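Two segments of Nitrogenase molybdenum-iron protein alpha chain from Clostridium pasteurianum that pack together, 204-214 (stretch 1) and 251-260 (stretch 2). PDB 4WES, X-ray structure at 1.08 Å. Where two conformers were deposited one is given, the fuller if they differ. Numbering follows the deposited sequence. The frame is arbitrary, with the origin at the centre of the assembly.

Stretch 1, residues 204-214: EQKKYSINVLG
Stretch 2 (251-260) NADKADLNLV

Two parallel strands form the core of this contact, their N-to-C directions 23° apart and their axes 4.6 Å apart at closest approach. Stretch 1 is extended from S209 to L213, with phi between -88° and -128° and psi between 111° and 158°, and reaches a corner at G214, whose phi/psi of 69/50 suits glycine. Before the strand, Y208 also takes a positive phi (52/45). Stretch 2 leaves a helix at N251 and makes a type I turn to K254 (-92/58), closed by K254 N to N251 O at 3.0 Å. A255 is extended (-146/157), D256 bends at -99/-17, and the chain then runs extended from L257 (-150/130) through V260 (-104/106). The register pairs N211 with N258, V212 with L259 and L213 with V260, with CA atoms about 4.9 Å apart.

The backbone ladder has the staggered pattern of parallel strands, in which one residue bonds to two neighbours of its partner. N211 N donates to L257 O (3.0 Å), and N211 O accepts from L259 N (2.9 Å). L259 O then receives L213 N at 2.7 Å. At the entrance, S209 O takes D256 N at 2.8 Å, while L257 N reaches the same S209 O only weakly at 3.5 Å. I210 CA lies 3.2 Å from L257 O, a CA-H...O contact.

Asparagine suits position 211 because its amide can supply two protons. With chi1 m and chi2 -36°, N211 ND2 donates to A252 O (2.8 Å) in the turn and to N258 OD1 (2.9 Å) on the paired strand. N258 is also m (chi2 -38°). The methyl of A255 packs against this amide, A255 CB lying 3.6 Å from N211 ND2. From the loop, Q205, with chi1 and chi2 both t, extends NE2 to D256 OD1 in a weak bond of 3.0 Å; D256 is m. K254 is m, m, t, p.

Apolar side chains pack on both faces. On the face of I210, V212 and L259, I210 (p, p) places CD1 3.8 Å from L259 CD1, which V212 CG2 (V212 is t) approaches to 4.2 Å. L259 is m, t. On the face of N211 and N258, L213 (m, t) sets CD1 4.3 Å from V260 CG2, with V260 t. These branched hydrocarbons fill buried space without needing polar partners.

Two waters complete the polar end. One donates to K206 O (2.8 Å) and D256 OD2 (2.7 Å) and accepts from S209 N (3.0 Å) and Q205 NE2 (3.1 Å). The other donates to S209 OG (2.8 Å) and K254 O (2.9 Å) and accepts from K206 N (2.9 Å). Serine's short hydroxyl, at chi1 m, also donates from S209 OG to K206 O at 2.7 Å, tying the loop to the strand's start.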

# COMPACT_ATOMS: atom_id res chain seq x y z
N GLU A 204 12.18 50.06 -11.39
CA GLU A 204 13.31 50.83 -10.89
C GLU A 204 14.41 49.86 -10.45
O GLU A 204 14.16 48.95 -9.69
CB GLU A 204 12.85 51.66 -9.70
CG GLU A 204 13.85 52.58 -9.01
CD GLU A 204 13.27 53.29 -7.78
OE1 GLU A 204 12.01 53.34 -7.65
OE2 GLU A 204 14.08 53.78 -6.96
N GLN A 205 15.63 50.08 -10.91
CA GLN A 205 16.76 49.21 -10.53
C GLN A 205 17.13 49.43 -9.06
O GLN A 205 17.26 50.56 -8.58
CB GLN A 205 17.96 49.48 -11.40
CG GLN A 205 19.14 48.54 -11.17
CD GLN A 205 20.16 48.64 -12.28
OE1 GLN A 205 19.83 48.98 -13.44
NE2 GLN A 205 21.41 48.29 -11.96
N LYS A 206 17.32 48.33 -8.34
CA LYS A 206 17.76 48.35 -6.96
C LYS A 206 19.28 48.25 -6.86
O LYS A 206 19.98 47.87 -7.80
CB LYS A 206 17.06 47.24 -6.13
CG LYS A 206 15.55 47.43 -5.97
CD LYS A 206 14.86 46.29 -5.24
CE LYS A 206 13.41 46.65 -4.95
NZ LYS A 206 12.76 45.57 -4.17
N LYS A 207 19.78 48.57 -5.68
CA LYS A 207 21.22 48.52 -5.44
C LYS A 207 21.74 47.08 -5.44
O LYS A 207 21.03 46.16 -5.06
CB LYS A 207 21.60 49.18 -4.12
CG LYS A 207 21.20 50.65 -4.02
CD LYS A 207 21.71 51.23 -2.71
CE LYS A 207 20.66 52.08 -2.01
NZ LYS A 207 20.33 53.33 -2.74
N TYR A 208 22.99 46.92 -5.83
CA TYR A 208 23.66 45.62 -5.86
C TYR A 208 22.88 44.55 -6.59
O TYR A 208 22.75 43.42 -6.12
CB TYR A 208 23.97 45.16 -4.44
CG TYR A 208 24.71 46.21 -3.63
CD1 TYR A 208 25.95 46.69 -4.02
CD2 TYR A 208 24.15 46.72 -2.49
CE1 TYR A 208 26.62 47.64 -3.27
CE2 TYR A 208 24.79 47.69 -1.75
CZ TYR A 208 26.02 48.14 -2.15
OH TYR A 208 26.64 49.08 -1.38
N SER A 209 22.36 44.91 -7.75
CA SER A 209 21.50 44.02 -8.52
C SER A 209 22.29 43.12 -9.46
O SER A 209 23.13 43.58 -10.23
CB SER A 209 20.46 44.81 -9.32
OG SER A 209 19.39 45.29 -8.51
N ILE A 210 22.01 41.83 -9.35
CA ILE A 210 22.61 40.81 -10.20
C ILE A 210 21.48 39.98 -10.82
O ILE A 210 20.40 39.88 -10.28
CB ILE A 210 23.58 39.92 -9.40
CG1 ILE A 210 22.86 39.10 -8.34
CG2 ILE A 210 24.67 40.78 -8.80
CD1 ILE A 210 22.38 37.74 -8.86
N ASN A 211 21.80 39.33 -11.94
CA ASN A 211 20.96 38.26 -12.47
C ASN A 211 21.75 36.96 -12.46
O ASN A 211 22.95 36.98 -12.66
CB ASN A 211 20.57 38.48 -13.91
CG ASN A 211 19.73 39.72 -14.16
OD1 ASN A 211 18.88 40.10 -13.34
ND2 ASN A 211 20.02 40.38 -15.29
N VAL A 212 21.05 35.84 -12.25
CA VAL A 212 21.63 34.53 -12.50
C VAL A 212 21.09 34.01 -13.82
O VAL A 212 19.90 33.77 -13.96
CB VAL A 212 21.40 33.53 -11.38
CG1 VAL A 212 22.19 32.24 -11.65
CG2 VAL A 212 21.78 34.10 -10.03
N LEU A 213 21.96 33.94 -14.81
CA LEU A 213 21.58 33.52 -16.16
C LEU A 213 21.88 32.03 -16.37
O LEU A 213 22.96 31.55 -16.01
CB LEU A 213 22.35 34.31 -17.21
CG LEU A 213 22.15 35.83 -17.27
CD1 LEU A 213 22.85 36.38 -18.50
CD2 LEU A 213 20.69 36.22 -17.23
N GLY A 214 20.96 31.33 -17.03
CA GLY A 214 21.17 29.92 -17.33
C GLY A 214 21.15 29.08 -16.08
O GLY A 214 22.03 28.24 -15.82
N ASN A 251 12.27 42.57 -16.92
CA ASN A 251 13.15 43.50 -16.23
C ASN A 251 14.57 42.98 -16.02
O ASN A 251 15.31 43.52 -15.20
CB ASN A 251 12.52 43.91 -14.91
CG ASN A 251 11.33 44.80 -15.10
OD1 ASN A 251 11.48 45.97 -15.46
ND2 ASN A 251 10.15 44.27 -14.92
N ALA A 252 15.00 42.02 -16.85
CA ALA A 252 16.34 41.50 -16.68
C ALA A 252 17.42 42.59 -16.90
O ALA A 252 18.52 42.47 -16.40
CB ALA A 252 16.61 40.32 -17.61
N ASP A 253 17.09 43.66 -17.65
CA ASP A 253 18.05 44.72 -17.87
C ASP A 253 18.33 45.57 -16.63
O ASP A 253 19.22 46.40 -16.66
CB ASP A 253 17.61 45.62 -19.04
CG ASP A 253 16.24 46.26 -18.82
OD1 ASP A 253 15.31 45.58 -18.35
OD2 ASP A 253 16.12 47.47 -19.13
N LYS A 254 17.60 45.38 -15.55
CA LYS A 254 17.75 46.17 -14.34
C LYS A 254 18.74 45.51 -13.38
O LYS A 254 18.42 45.18 -12.22
CB LYS A 254 16.38 46.40 -13.70
CG LYS A 254 15.40 47.12 -14.61
CD LYS A 254 15.85 48.55 -14.91
CE LYS A 254 15.21 49.08 -16.18
NZ LYS A 254 13.75 49.07 -16.03
N ALA A 255 19.96 45.31 -13.88
CA ALA A 255 21.02 44.67 -13.11
C ALA A 255 22.34 45.29 -13.48
O ALA A 255 22.51 45.82 -14.57
CB ALA A 255 21.08 43.17 -13.35
N ASP A 256 23.30 45.18 -12.56
CA ASP A 256 24.67 45.58 -12.85
C ASP A 256 25.63 44.46 -13.23
O ASP A 256 26.67 44.75 -13.79
CB ASP A 256 25.25 46.32 -11.65
CG ASP A 256 24.73 47.73 -11.57
OD1 ASP A 256 24.31 48.27 -12.62
OD2 ASP A 256 24.70 48.29 -10.49
N LEU A 257 25.26 43.20 -12.94
CA LEU A 257 26.15 42.11 -13.28
C LEU A 257 25.34 40.87 -13.57
O LEU A 257 24.48 40.49 -12.76
CB LEU A 257 27.14 41.84 -12.12
CG LEU A 257 28.22 40.77 -12.37
CD1 LEU A 257 29.19 41.19 -13.47
CD2 LEU A 257 28.95 40.53 -11.05
N ASN A 258 25.64 40.24 -14.71
CA ASN A 258 25.06 38.94 -15.06
C ASN A 258 26.02 37.82 -14.66
O ASN A 258 27.23 37.90 -14.91
CB ASN A 258 24.81 38.86 -16.57
CG ASN A 258 23.52 39.51 -17.00
OD1 ASN A 258 22.52 39.40 -16.29
ND2 ASN A 258 23.49 40.06 -18.21
N LEU A 259 25.47 36.79 -14.03
CA LEU A 259 26.23 35.61 -13.62
C LEU A 259 25.80 34.46 -14.54
O LEU A 259 24.65 34.08 -14.52
CB LEU A 259 25.93 35.26 -12.18
CG LEU A 259 25.97 36.39 -11.14
CD1 LEU A 259 25.61 35.87 -9.76
CD2 LEU A 259 27.28 37.12 -11.12
N VAL A 260 26.73 33.85 -15.25
CA VAL A 260 26.39 32.80 -16.20
C VAL A 260 26.73 31.44 -15.62
O VAL A 260 27.91 31.08 -15.52
CB VAL A 260 27.10 33.05 -17.55
CG1 VAL A 260 26.93 31.88 -18.50
CG2 VAL A 260 26.58 34.33 -18.20
O HOH W 1 22.42 47.54 -9.17
O HOH W 2 16.98 45.82 -9.84